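PDB 5Z3K: glucosidase from Croceicoccus marinus, which probably hydrolyses O-glycosidic bonds as a beta-glucosidase of glycoside hydrolase family 39. Local coordinates for residues S61-D64 / T70-F73; W76-D79 / A84-N87. All coordinates share one frame; numbering follows the deposited sequence.

Contact 1 (S61-D64 / T70-F73); sequences SRLD and TSLF
S71 reaches across to the backbone of D64 with its hydroxyl, while L72 binds the carbonyl of R62 through its amide. From CB outward, the S71 side chain first lies against D64: its CB is 3.6 Å from CB of D64, the closest meeting of two carbons here. One bond further, OG accepts the amide hydrogen of D64, with OG to N at 2.9 Å and a bent N-H...O angle of 145°. The torsion that makes this possible turns OG of S71 away from its own nitrogen and beside its carbonyl carbon (chi1 173°), where the amide of F73 also reaches it in a weak bond. One hydroxyl oxygen thus receives two backbone N-H groups, one from each segment.

The neighbouring bond is straighter. N of L72 lies 2.9 Å from O of R62, nearly in line with the C=O bond, and this oxygen is also approached by CA of S71 in a CH...O contact. CG of L72 lies 3.5 Å from O of R62, and CD1 reaches the preceding carbonyl, O of S61, at 3.6 Å. L63 touches two side chains, with CB near CD1 of L72 at 4.3 Å and CD1 against CB of F73 at 3.9 Å; L63 and F73 both reach on to V129 of helix 123-138. Water 1 links the two segments, accepting from N of R62 and donating to O of T70.

Beyond the pair, the R62 guanidinium bonds to the carbonyls of Y57, S111 and I113, and the D64 carboxylate is held by the side-chain amides of N68 and N116 and the backbone N-H of E112. The S71-F73 bond defines an ST turn, in the connection that follows the second strand (53-55) of the (β/α)8 TIM barrel.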
ATOM      1  N   SER A  61      -6.498  14.464  -8.999  1.00 12.49           N
ATOM      2  CA  SER A  61      -6.924  15.133  -7.765  1.00 11.05           C
ATOM      3  C   SER A  61      -5.770  15.917  -7.164  1.00 11.17           C
ATOM      4  O   SER A  61      -5.500  15.856  -5.960  1.00 12.01           O
ATOM      5  CB  SER A  61      -7.454  14.128  -6.741  1.00 10.89           C
ATOM      6  OG  SER A  61      -8.515  13.376  -7.301  1.00 10.55           O
ATOM      7  N   ARG A  62      -5.080  16.673  -8.011  1.00 12.22           N
ATOM      8  CA  ARG A  62      -3.897  17.417  -7.615  1.00 12.97           C
ATOM      9  C   ARG A  62      -4.257  18.864  -7.304  1.00 14.09           C
ATOM     10  O   ARG A  62      -5.156  19.450  -7.916  1.00 17.05           O
ATOM     11  CB  ARG A  62      -2.839  17.370  -8.721  1.00 13.90           C
ATOM     12  CG  ARG A  62      -2.411  15.972  -9.101  1.00 14.46           C
ATOM     13  CD  ARG A  62      -1.602  15.330  -8.002  1.00 13.43           C
ATOM     14  NE  ARG A  62      -1.205  13.988  -8.414  1.00 13.22           N
ATOM     15  CZ  ARG A  62      -0.195  13.710  -9.237  1.00 15.87           C
ATOM     16  NH1 ARG A  62       0.565  14.682  -9.740  1.00 16.04           N
ATOM     17  NH2 ARG A  62       0.063  12.446  -9.548  1.00 14.58           N
ATOM     18  N   LEU A  63      -3.550  19.435  -6.334  1.00 15.06           N
ATOM     19  CA  LEU A  63      -3.645  20.864  -6.050  1.00 15.44           C
ATOM     20  C   LEU A  63      -2.467  21.506  -6.776  1.00 14.52           C
ATOM     21  O   LEU A  63      -1.385  21.667  -6.212  1.00 15.96           O
ATOM     22  CB  LEU A  63      -3.619  21.143  -4.549  1.00 13.58           C
ATOM     23  CG  LEU A  63      -3.628  22.644  -4.221  1.00 13.33           C
ATOM     24  CD1 LEU A  63      -4.821  23.307  -4.889  1.00 13.72           C
ATOM     25  CD2 LEU A  63      -3.626  22.907  -2.718  1.00 12.42           C
ATOM     26  N   ASP A  64      -2.666  21.833  -8.053  1.00 13.85           N
ATOM     27  CA  ASP A  64      -1.564  22.369  -8.836  1.00 17.02           C
ATOM     28  C   ASP A  64      -1.230  23.784  -8.365  1.00 18.56           C
ATOM     29  O   ASP A  64      -2.090  24.519  -7.871  1.00 15.81           O
ATOM     30  CB  ASP A  64      -1.893  22.356 -10.330  1.00 13.22           C
ATOM     31  CG  ASP A  64      -0.642  22.253 -11.207  1.00 17.20           C
ATOM     32  OD1 ASP A  64       0.458  22.014 -10.669  1.00 16.36           O
ATOM     33  OD2 ASP A  64      -0.750  22.392 -12.445  1.00 18.90           O
ATOM     34  N   THR A  70      -7.583  20.956 -14.649  1.00 18.29           N
ATOM     35  CA  THR A  70      -7.857  19.730 -13.908  1.00 18.45           C
ATOM     36  C   THR A  70      -7.507  19.838 -12.429  1.00 16.73           C
ATOM     37  O   THR A  70      -7.787  18.900 -11.673  1.00 15.87           O
ATOM     38  CB  THR A  70      -7.087  18.557 -14.521  1.00 17.31           C
ATOM     39  OG1 THR A  70      -5.680  18.812 -14.427  1.00 20.43           O
ATOM     40  CG2 THR A  70      -7.470  18.359 -15.978  1.00 20.02           C
ATOM     41  N   SER A  71      -6.886  20.938 -12.010  1.00 14.65           N
ATOM     42  CA  SER A  71      -6.473  21.122 -10.625  1.00 14.47           C
ATOM     43  C   SER A  71      -7.685  21.340  -9.725  1.00 14.93           C
ATOM     44  O   SER A  71      -8.741  21.794 -10.168  1.00 14.75           O
ATOM     45  CB  SER A  71      -5.512  22.313 -10.520  1.00 14.60           C
ATOM     46  OG  SER A  71      -5.206  22.645  -9.166  1.00 16.35           O
ATOM     47  N   LEU A  72      -7.510  21.027  -8.435  1.00 12.93           N
ATOM     48  CA  LEU A  72      -8.577  21.217  -7.455  1.00 14.18           C
ATOM     49  C   LEU A  72      -8.938  22.688  -7.295  1.00 16.38           C
ATOM     50  O   LEU A  72     -10.062  23.009  -6.893  1.00 16.67           O
ATOM     51  CB  LEU A  72      -8.163  20.642  -6.098  1.00 16.06           C
ATOM     52  CG  LEU A  72      -8.055  19.120  -5.935  1.00 18.41           C
ATOM     53  CD1 LEU A  72      -7.182  18.804  -4.730  1.00 17.00           C
ATOM     54  CD2 LEU A  72      -9.424  18.520  -5.752  1.00 17.29           C
ATOM     55  N   PHE A  73      -7.990  23.587  -7.560  1.00 14.97           N
ATOM     56  CA  PHE A  73      -8.224  25.028  -7.553  1.00 17.84           C
ATOM     57  C   PHE A  73      -7.687  25.546  -8.879  1.00 15.40           C
ATOM     58  O   PHE A  73      -6.522  25.952  -8.974  1.00 17.48           O
ATOM     59  CB  PHE A  73      -7.545  25.692  -6.355  1.00 17.70           C
ATOM     60  CG  PHE A  73      -8.133  27.023  -5.987  1.00 17.56           C
ATOM     61  CD1 PHE A  73      -9.319  27.097  -5.271  1.00 16.67           C
ATOM     62  CD2 PHE A  73      -7.480  28.201  -6.334  1.00 21.36           C
ATOM     63  CE1 PHE A  73      -9.858  28.324  -4.923  1.00 20.36           C
ATOM     64  CE2 PHE A  73      -8.007  29.426  -5.986  1.00 18.54           C
ATOM     65  CZ  PHE A  73      -9.201  29.490  -5.280  1.00 20.11           C
TER
HETATM   66  O   HOH W   1      -5.825  17.140 -10.773  1.00 14.18           O

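Contact 2 (W76-D79 / A84-N87)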
ATOM      1  N   TRP A  76      -5.957  30.425  -9.800  1.00 20.14           N
ATOM      2  CA  TRP A  76      -5.464  30.944  -8.528  1.00 17.07           C
ATOM      3  C   TRP A  76      -5.826  32.409  -8.287  1.00 23.00           C
ATOM      4  O   TRP A  76      -5.536  32.925  -7.203  1.00 24.65           O
ATOM      5  CB  TRP A  76      -3.951  30.733  -8.439  1.00 17.48           C
ATOM      6  CG  TRP A  76      -3.622  29.326  -8.024  1.00 19.76           C
ATOM      7  CD1 TRP A  76      -3.191  28.305  -8.829  1.00 19.82           C
ATOM      8  CD2 TRP A  76      -3.729  28.784  -6.707  1.00 17.99           C
ATOM      9  NE1 TRP A  76      -3.017  27.154  -8.083  1.00 18.02           N
ATOM     10  CE2 TRP A  76      -3.341  27.422  -6.777  1.00 16.60           C
ATOM     11  CE3 TRP A  76      -4.110  29.315  -5.469  1.00 20.97           C
ATOM     12  CZ2 TRP A  76      -3.326  26.590  -5.656  1.00 17.35           C
ATOM     13  CZ3 TRP A  76      -4.089  28.486  -4.351  1.00 21.90           C
ATOM     14  CH2 TRP A  76      -3.697  27.138  -4.454  1.00 21.57           C
ATOM     15  N   SER A  77      -6.471  33.085  -9.236  1.00 24.13           N
ATOM     16  CA  SER A  77      -6.990  34.421  -8.973  1.00 27.37           C
ATOM     17  C   SER A  77      -8.397  34.401  -8.387  1.00 30.60           C
ATOM     18  O   SER A  77      -8.899  35.456  -7.982  1.00 27.28           O
ATOM     19  CB  SER A  77      -6.983  35.252 -10.261  1.00 25.13           C
ATOM     20  OG  SER A  77      -7.948  34.773 -11.185  1.00 27.16           O
ATOM     21  N   ALA A  78      -9.036  33.232  -8.324  1.00 22.27           N
ATOM     22  CA  ALA A  78     -10.424  33.130  -7.890  1.00 21.04           C
ATOM     23  C   ALA A  78     -10.550  33.302  -6.378  1.00 21.74           C
ATOM     24  O   ALA A  78      -9.591  33.147  -5.621  1.00 23.22           O
ATOM     25  CB  ALA A  78     -11.022  31.786  -8.313  1.00 22.91           C
ATOM     26  N   ASP A  79     -11.763  33.624  -5.950  1.00 25.59           N
ATOM     27  CA  ASP A  79     -12.075  33.773  -4.531  1.00 26.08           C
ATOM     28  C   ASP A  79     -11.941  32.431  -3.814  1.00 27.43           C
ATOM     29  O   ASP A  79     -12.713  31.507  -4.100  1.00 25.14           O
ATOM     30  CB  ASP A  79     -13.493  34.329  -4.404  1.00 27.91           C
ATOM     31  CG  ASP A  79     -13.941  34.534  -2.970  1.00 30.46           C
ATOM     32  OD1 ASP A  79     -13.254  34.107  -2.019  1.00 25.03           O
ATOM     33  OD2 ASP A  79     -15.023  35.134  -2.799  1.00 36.86           O
ATOM     34  N   ALA A  84     -17.590  27.630  -5.594  1.00 21.19           N
ATOM     35  CA  ALA A  84     -17.550  27.623  -7.051  1.00 24.44           C
ATOM     36  C   ALA A  84     -16.131  27.762  -7.596  1.00 21.53           C
ATOM     37  O   ALA A  84     -15.912  27.481  -8.777  1.00 19.89           O
ATOM     38  CB  ALA A  84     -18.441  28.735  -7.607  1.00 23.42           C
ATOM     39  N   SER A  85     -15.164  28.183  -6.772  1.00 19.10           N
ATOM     40  CA  SER A  85     -13.783  28.318  -7.225  1.00 21.73           C
ATOM     41  C   SER A  85     -13.027  26.995  -7.235  1.00 22.20           C
ATOM     42  O   SER A  85     -11.890  26.954  -7.724  1.00 20.92           O
ATOM     43  CB  SER A  85     -13.013  29.315  -6.342  1.00 21.45           C
ATOM     44  OG  SER A  85     -13.606  30.608  -6.352  1.00 24.80           O
ATOM     45  N   TYR A  86     -13.627  25.931  -6.709  1.00 19.69           N
ATOM     46  CA  TYR A  86     -12.982  24.635  -6.545  1.00 17.54           C
ATOM     47  C   TYR A  86     -13.512  23.652  -7.579  1.00 22.63           C
ATOM     48  O   TYR A  86     -14.650  23.761  -8.035  1.00 22.43           O
ATOM     49  CB  TYR A  86     -13.225  24.081  -5.141  1.00 17.17           C
ATOM     50  CG  TYR A  86     -12.573  24.900  -4.059  1.00 17.57           C
ATOM     51  CD1 TYR A  86     -13.111  26.125  -3.668  1.00 23.02           C
ATOM     52  CD2 TYR A  86     -11.408  24.466  -3.437  1.00 16.62           C
ATOM     53  CE1 TYR A  86     -12.509  26.892  -2.680  1.00 20.63           C
ATOM     54  CE2 TYR A  86     -10.798  25.228  -2.441  1.00 15.13           C
ATOM     55  CZ  TYR A  86     -11.357  26.444  -2.079  1.00 20.21           C
ATOM     56  OH  TYR A  86     -10.760  27.208  -1.101  1.00 21.63           O
ATOM     57  N   ASN A  87     -12.675  22.681  -7.937  1.00 16.71           N
ATOM     58  CA  ASN A  87     -13.005  21.681  -8.957  1.00 18.44           C
ATOM     59  C   ASN A  87     -12.993  20.324  -8.259  1.00 15.72           C
ATOM     60  O   ASN A  87     -11.989  19.604  -8.278  1.00 14.51           O
ATOM     61  CB  ASN A  87     -11.999  21.770 -10.142  1.00 18.22           C
ATOM     62  CG  ASN A  87     -12.167  20.655 -11.162  1.00 17.24           C
ATOM     63  OD1 ASN A  87     -13.230  20.037 -11.269  1.00 17.13           O
ATOM     64  ND2 ASN A  87     -11.101  20.387 -11.913  1.00 18.05           N
TER
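D79 and S85 meet through a single short hydrogen bond: OG of S85 donates to the backbone O of D79 over only 2.6 Å. The hydroxyl does not approach within the carbonyl plane but is tilted 30° from it, at a C=O...O angle of 133°. CB of S85 points toward segment 76-79, and chi1 of -59°, with OG anti to the carbonyl carbon, carries OG to O of D79. The tight part of the contact is completed by the methyl of A78, whose CB points at S85 and lies 3.5 Å from OG and 3.7 Å from CB.

Outside this small cluster the contact thins quickly. The carboxylate of D79 stands at the solvent side and turns forward to N-H of S81, forming an Asx turn. No further side chain of either segment joins in, and the buried surface is a modest 111 Å².

S85 closes a short 3-10 turn, and the chain then runs through Y86 and N87 toward helix 89-100. Helix 123-138 lies against the side chains of W76 and Y86, whose rings both rest on V129, and NZ of K125 bonds to the carbonyls of W76 and A78.

In the fold
Leaving strand 53-55 of the barrel, the chain first turns back on itself at contact 1, which closes the five-residue loop 65-69. Only after that is complete does it enter contact 2, whose four-residue loop 80-83 lies farther out toward the surface. The two closures therefore follow in series and neither encloses the other, their centres about 11 Å apart. They are nevertheless joined: NE1 of W76 probably bonds to O of D64, N of N87 probably to O of L72, and the F73 ring packs between W76 and Y86. Together they fasten the excursion from strand 53-55 against helices 89-100 and 123-138.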